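Long-range contacts in 433aa long hypothetical phosphoribosylglycinamide formyl transferase (Pyrococcus horikoshii, PDB 2DWC), which probably belongs to the PurT-like branch of the ATP-grasp superfamily and holds ADP in its nucleotide pocket: residues A344-A350 against R385-L391; G361-A365 against V407-I411. All coordinates share one frame. Numbering follows the deposited sequence.

Contact 1. Residues A344-A350 against R385-L391; sequences ATHVIKA and RRLGIAL. With SO4 (sulfate ion), chain F.
Ile348, chi1 m and chi2 t, extends over Gly388, its CD1 3.7 Å from Ile389 C. Strands 344-349 and 386-391 run antiparallel, axes 4.4 Å apart at 152°. His346 and Ala390 form a hydrogen-bonded pair (His346 N to Ala390 O 3.0 Å, Ala390 N to His346 O 2.8 Å), flanked by non-hydrogen-bonded Thr345-Leu391 and Val347-Ile389. Ile348 N donates to Gly388 O (2.9 Å), while Ile348 O receives both Leu387 N (2.9 Å) and Gly388 N (3.3 Å): a classic beta bulge. The register shifts by one, pairing Lys349 with Arg386, and Ala350 N reaches Arg385 O (2.9 Å). Arg385 NE and NH2 bind a sulfate ion, probably from the crystallisation liquor, shared with Lys378 and Tyr382; NH1 bonds Glu380 O. On the face of Thr345, Val347, Ile389 and Leu391, Arg386 crosses Val347 (NE to CG1 3.5 Å) to salt bridges with Asp241 and Asp298. Strand 241-247 flanks 344-349; on the other face helix 397-409 covers His346 and Ala390, and strand 412-414 meets Ile348.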
# COMPACT_ATOMS: atom_id res chain seq x y z
N ALA B 344 1.50 15.99 -2.58
CA ALA B 344 0.80 16.41 -3.78
C ALA B 344 0.87 15.31 -4.81
O ALA B 344 1.73 14.42 -4.72
CB ALA B 344 1.48 17.67 -4.37
N THR B 345 -0.00 15.41 -5.80
CA THR B 345 -0.01 14.46 -6.92
C THR B 345 -0.06 15.25 -8.22
O THR B 345 -0.43 16.43 -8.24
CB THR B 345 -1.26 13.56 -6.96
OG1 THR B 345 -2.41 14.35 -7.30
CG2 THR B 345 -1.47 12.86 -5.63
N HIS B 346 0.37 14.62 -9.31
CA HIS B 346 0.21 15.19 -10.63
C HIS B 346 -0.11 13.99 -11.54
O HIS B 346 0.56 12.95 -11.46
CB HIS B 346 1.47 15.91 -11.10
CG HIS B 346 1.22 16.76 -12.31
ND1 HIS B 346 0.99 16.23 -13.56
CD2 HIS B 346 1.06 18.11 -12.43
CE1 HIS B 346 0.69 17.20 -14.40
NE2 HIS B 346 0.72 18.35 -13.75
N VAL B 347 -1.14 14.11 -12.35
CA VAL B 347 -1.51 13.00 -13.24
C VAL B 347 -0.50 12.72 -14.33
O VAL B 347 0.32 13.57 -14.69
CB VAL B 347 -2.90 13.27 -13.90
CG1 VAL B 347 -3.94 13.54 -12.81
CG2 VAL B 347 -2.82 14.47 -14.87
N ILE B 348 -0.55 11.48 -14.82
CA ILE B 348 0.27 11.02 -15.95
C ILE B 348 -0.82 10.59 -16.92
O ILE B 348 -1.49 9.56 -16.73
CB ILE B 348 1.17 9.83 -15.55
CG1 ILE B 348 2.20 10.30 -14.48
CG2 ILE B 348 1.90 9.33 -16.78
CD1 ILE B 348 2.98 9.13 -13.85
N LYS B 349 -1.03 11.41 -17.96
CA LYS B 349 -2.11 11.14 -18.92
C LYS B 349 -1.61 10.78 -20.29
O LYS B 349 -0.59 11.31 -20.73
CB LYS B 349 -3.04 12.35 -19.05
CG LYS B 349 -3.57 12.90 -17.75
CD LYS B 349 -4.88 13.65 -17.96
CE LYS B 349 -4.79 14.58 -19.17
NZ LYS B 349 -6.15 15.06 -19.56
N ALA B 350 -2.34 9.91 -20.98
CA ALA B 350 -1.91 9.49 -22.31
C ALA B 350 -2.26 10.56 -23.32
O ALA B 350 -3.33 11.16 -23.25
CB ALA B 350 -2.61 8.17 -22.71
N ARG B 385 -6.66 9.50 -21.40
CA ARG B 385 -6.85 8.53 -20.30
C ARG B 385 -5.77 8.70 -19.23
O ARG B 385 -4.60 8.84 -19.55
CB ARG B 385 -6.80 7.09 -20.83
CG ARG B 385 -7.29 6.02 -19.82
CD ARG B 385 -7.31 4.59 -20.39
NE ARG B 385 -8.44 3.90 -19.75
CZ ARG B 385 -8.83 2.66 -20.04
NH1 ARG B 385 -8.19 1.95 -20.97
NH2 ARG B 385 -9.90 2.15 -19.42
N ARG B 386 -6.16 8.67 -17.95
CA ARG B 386 -5.16 8.79 -16.89
C ARG B 386 -4.55 7.40 -16.70
O ARG B 386 -5.27 6.45 -16.37
CB ARG B 386 -5.83 9.19 -15.59
CG ARG B 386 -4.84 9.64 -14.56
CD ARG B 386 -5.63 10.08 -13.31
NE ARG B 386 -6.43 11.27 -13.61
CZ ARG B 386 -7.65 11.50 -13.13
NH1 ARG B 386 -8.23 10.62 -12.32
NH2 ARG B 386 -8.28 12.63 -13.44
N LEU B 387 -3.24 7.30 -16.90
CA LEU B 387 -2.52 6.02 -16.78
C LEU B 387 -1.74 5.88 -15.49
O LEU B 387 -1.29 4.76 -15.14
CB LEU B 387 -1.58 5.84 -17.97
CG LEU B 387 -2.31 5.79 -19.31
CD1 LEU B 387 -1.29 5.39 -20.42
CD2 LEU B 387 -3.48 4.76 -19.23
N GLY B 388 -1.56 6.98 -14.75
CA GLY B 388 -0.83 6.86 -13.49
C GLY B 388 -0.75 8.20 -12.79
O GLY B 388 -1.40 9.15 -13.23
N ILE B 389 0.01 8.27 -11.71
CA ILE B 389 0.20 9.56 -11.02
C ILE B 389 1.61 9.63 -10.45
O ILE B 389 2.21 8.62 -10.11
CB ILE B 389 -0.72 9.78 -9.77
CG1 ILE B 389 -0.68 8.54 -8.85
CG2 ILE B 389 -2.12 10.20 -10.21
CD1 ILE B 389 -1.18 8.85 -7.44
N ALA B 390 2.13 10.86 -10.34
CA ALA B 390 3.37 11.07 -9.62
C ALA B 390 2.88 11.54 -8.23
O ALA B 390 1.90 12.30 -8.12
CB ALA B 390 4.22 12.20 -10.29
N LEU B 391 3.56 11.08 -7.17
CA LEU B 391 3.22 11.45 -5.77
C LEU B 391 4.50 12.05 -5.19
O LEU B 391 5.57 11.52 -5.42
CB LEU B 391 2.94 10.21 -4.93
CG LEU B 391 1.55 9.64 -4.76
CD1 LEU B 391 1.65 8.33 -3.96
CD2 LEU B 391 0.69 10.65 -3.99
S SO4 F . -11.16 5.05 -17.58
O1 SO4 F . -11.47 5.79 -18.85
O2 SO4 F . -11.85 5.75 -16.44
O3 SO4 F . -11.66 3.64 -17.70
O4 SO4 F . -9.68 5.04 -17.37

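Contact 2. Residues G361-A365 against V407-I411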
# COMPACT_ATOMS: atom_id res chain seq x y z
N GLY B 361 11.62 7.24 -19.13
CA GLY B 361 12.06 8.43 -18.39
C GLY B 361 12.22 8.10 -16.92
O GLY B 361 12.48 9.00 -16.10
N LEU B 362 12.15 6.80 -16.56
CA LEU B 362 12.22 6.40 -15.15
C LEU B 362 13.55 6.56 -14.45
O LEU B 362 13.58 6.69 -13.24
CB LEU B 362 11.72 4.91 -14.97
CG LEU B 362 10.32 4.71 -15.56
CD1 LEU B 362 9.93 3.19 -15.45
CD2 LEU B 362 9.29 5.61 -14.82
N VAL B 363 14.67 6.53 -15.20
CA VAL B 363 15.95 6.72 -14.50
C VAL B 363 15.92 8.11 -13.85
O VAL B 363 16.21 8.26 -12.65
CB VAL B 363 17.15 6.62 -15.46
CG1 VAL B 363 18.44 7.01 -14.69
CG2 VAL B 363 17.31 5.16 -15.93
N LYS B 364 15.56 9.13 -14.62
CA LYS B 364 15.47 10.48 -14.03
C LYS B 364 14.30 10.68 -13.09
O LYS B 364 14.44 11.20 -11.97
CB LYS B 364 15.40 11.51 -15.16
CG LYS B 364 16.74 11.66 -15.82
CD LYS B 364 16.67 12.61 -17.01
CE LYS B 364 18.06 12.84 -17.61
NZ LYS B 364 17.95 13.63 -18.88
N ALA B 365 13.13 10.19 -13.49
CA ALA B 365 11.96 10.43 -12.65
C ALA B 365 12.02 9.73 -11.30
O ALA B 365 11.61 10.30 -10.29
CB ALA B 365 10.66 9.99 -13.43
N VAL B 407 8.16 15.41 -11.63
CA VAL B 407 8.27 13.96 -11.83
C VAL B 407 7.31 13.49 -12.94
O VAL B 407 7.70 12.72 -13.84
CB VAL B 407 7.97 13.19 -10.49
CG1 VAL B 407 7.88 11.65 -10.75
CG2 VAL B 407 9.12 13.46 -9.49
N ALA B 408 6.07 13.96 -12.92
CA ALA B 408 5.14 13.54 -13.97
C ALA B 408 5.65 13.96 -15.34
O ALA B 408 5.56 13.19 -16.31
CB ALA B 408 3.76 14.14 -13.73
N HIS B 409 6.16 15.18 -15.44
CA HIS B 409 6.65 15.67 -16.73
C HIS B 409 7.91 14.98 -17.25
O HIS B 409 8.25 15.15 -18.42
CB HIS B 409 6.83 17.19 -16.66
CG HIS B 409 5.54 17.94 -16.62
ND1 HIS B 409 5.46 19.29 -16.33
CD2 HIS B 409 4.26 17.54 -16.83
CE1 HIS B 409 4.20 19.68 -16.37
NE2 HIS B 409 3.45 18.64 -16.68
N MET B 410 8.61 14.21 -16.41
CA MET B 410 9.78 13.48 -16.83
C MET B 410 9.41 12.15 -17.51
O MET B 410 10.27 11.48 -18.10
CB MET B 410 10.65 13.17 -15.61
CG MET B 410 11.36 14.40 -15.05
SD MET B 410 12.31 13.93 -13.58
CE MET B 410 13.21 15.41 -13.18
N ILE B 411 8.14 11.78 -17.42
CA ILE B 411 7.72 10.51 -18.00
C ILE B 411 7.11 10.63 -19.39
O ILE B 411 6.26 11.50 -19.63
CB ILE B 411 6.76 9.80 -17.01
CG1 ILE B 411 7.56 9.42 -15.74
CG2 ILE B 411 6.13 8.54 -17.67
CD1 ILE B 411 6.69 9.12 -14.58
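This is a small, mainly apolar packing contact at the periphery of the PurT C-terminal region, where the short helix 362-365 lies against residues 407-411, in the C-terminal part of helix 397-409 and on to Ile411. The two segments bury 271 Å² between them. Ala365 sits at the middle: its CB is 3.9 Å from Met410 CB, 3.9 Å from Ile411 CG1 and 4.2 Å from Val407 CG1, so one methyl group meets three larger side chains. Met410, with chi1 m and the rest of its chain extended, runs alongside the short helix and brings SD to 3.6 Å from Ala365 CA and 3.8 Å from Lys364 O. Leu362 points its CA-CB bond away, yet its end swings back, leaving CD2 4.3 Å from Ile411 CG1.

Gly361 occupies the N-cap position, and its O accepts the first helical bond from Ala365 N at 2.9 Å. Its phi of 96° suits glycine, and a CB here would run into Met410 O; without one, Gly361 CA comes within 3.5 Å of Met410 O in a CA-H...O contact. On the outer side, Asp9 of the second subunit hydrogen-bonds Gly361 N and Val363 N, and Leu11 of that subunit packs on Leu362. Inward, Val407 and Ile411 also rest on strand 371-375. The result is a one-turn helix with a glycine N-cap, packed beside the C-terminal part of helix 397-409, which itself lies on strands 343-349, 371-375 and 386-393 of the mixed sheet, next to the subunit interface.

In the fold
Helix 397-409 joins the two contacts, whose centres lie 12 Å apart. It follows strand 386-393 in the chain and packs back on the strand pair of contact 1, so that Ala408 CB comes 3.5 Å from His346 ND1 and Val407 CG1 3.7 Å from Ala390 CB. The same Val407 then meets Ala365 in contact 2, and Ile411 likewise touches both Ile348 and Ala365. Val407 and Ile411 thus link the sheet to the short helix, whose N-terminal end meets the second subunit. Arg386's side chain, on the face away from helix 397-409, is about 11 Å from the ADP, so contact 1 does not form the pocket, and contact 2 is peripheral, its centre about 26 Å from the chain's centre.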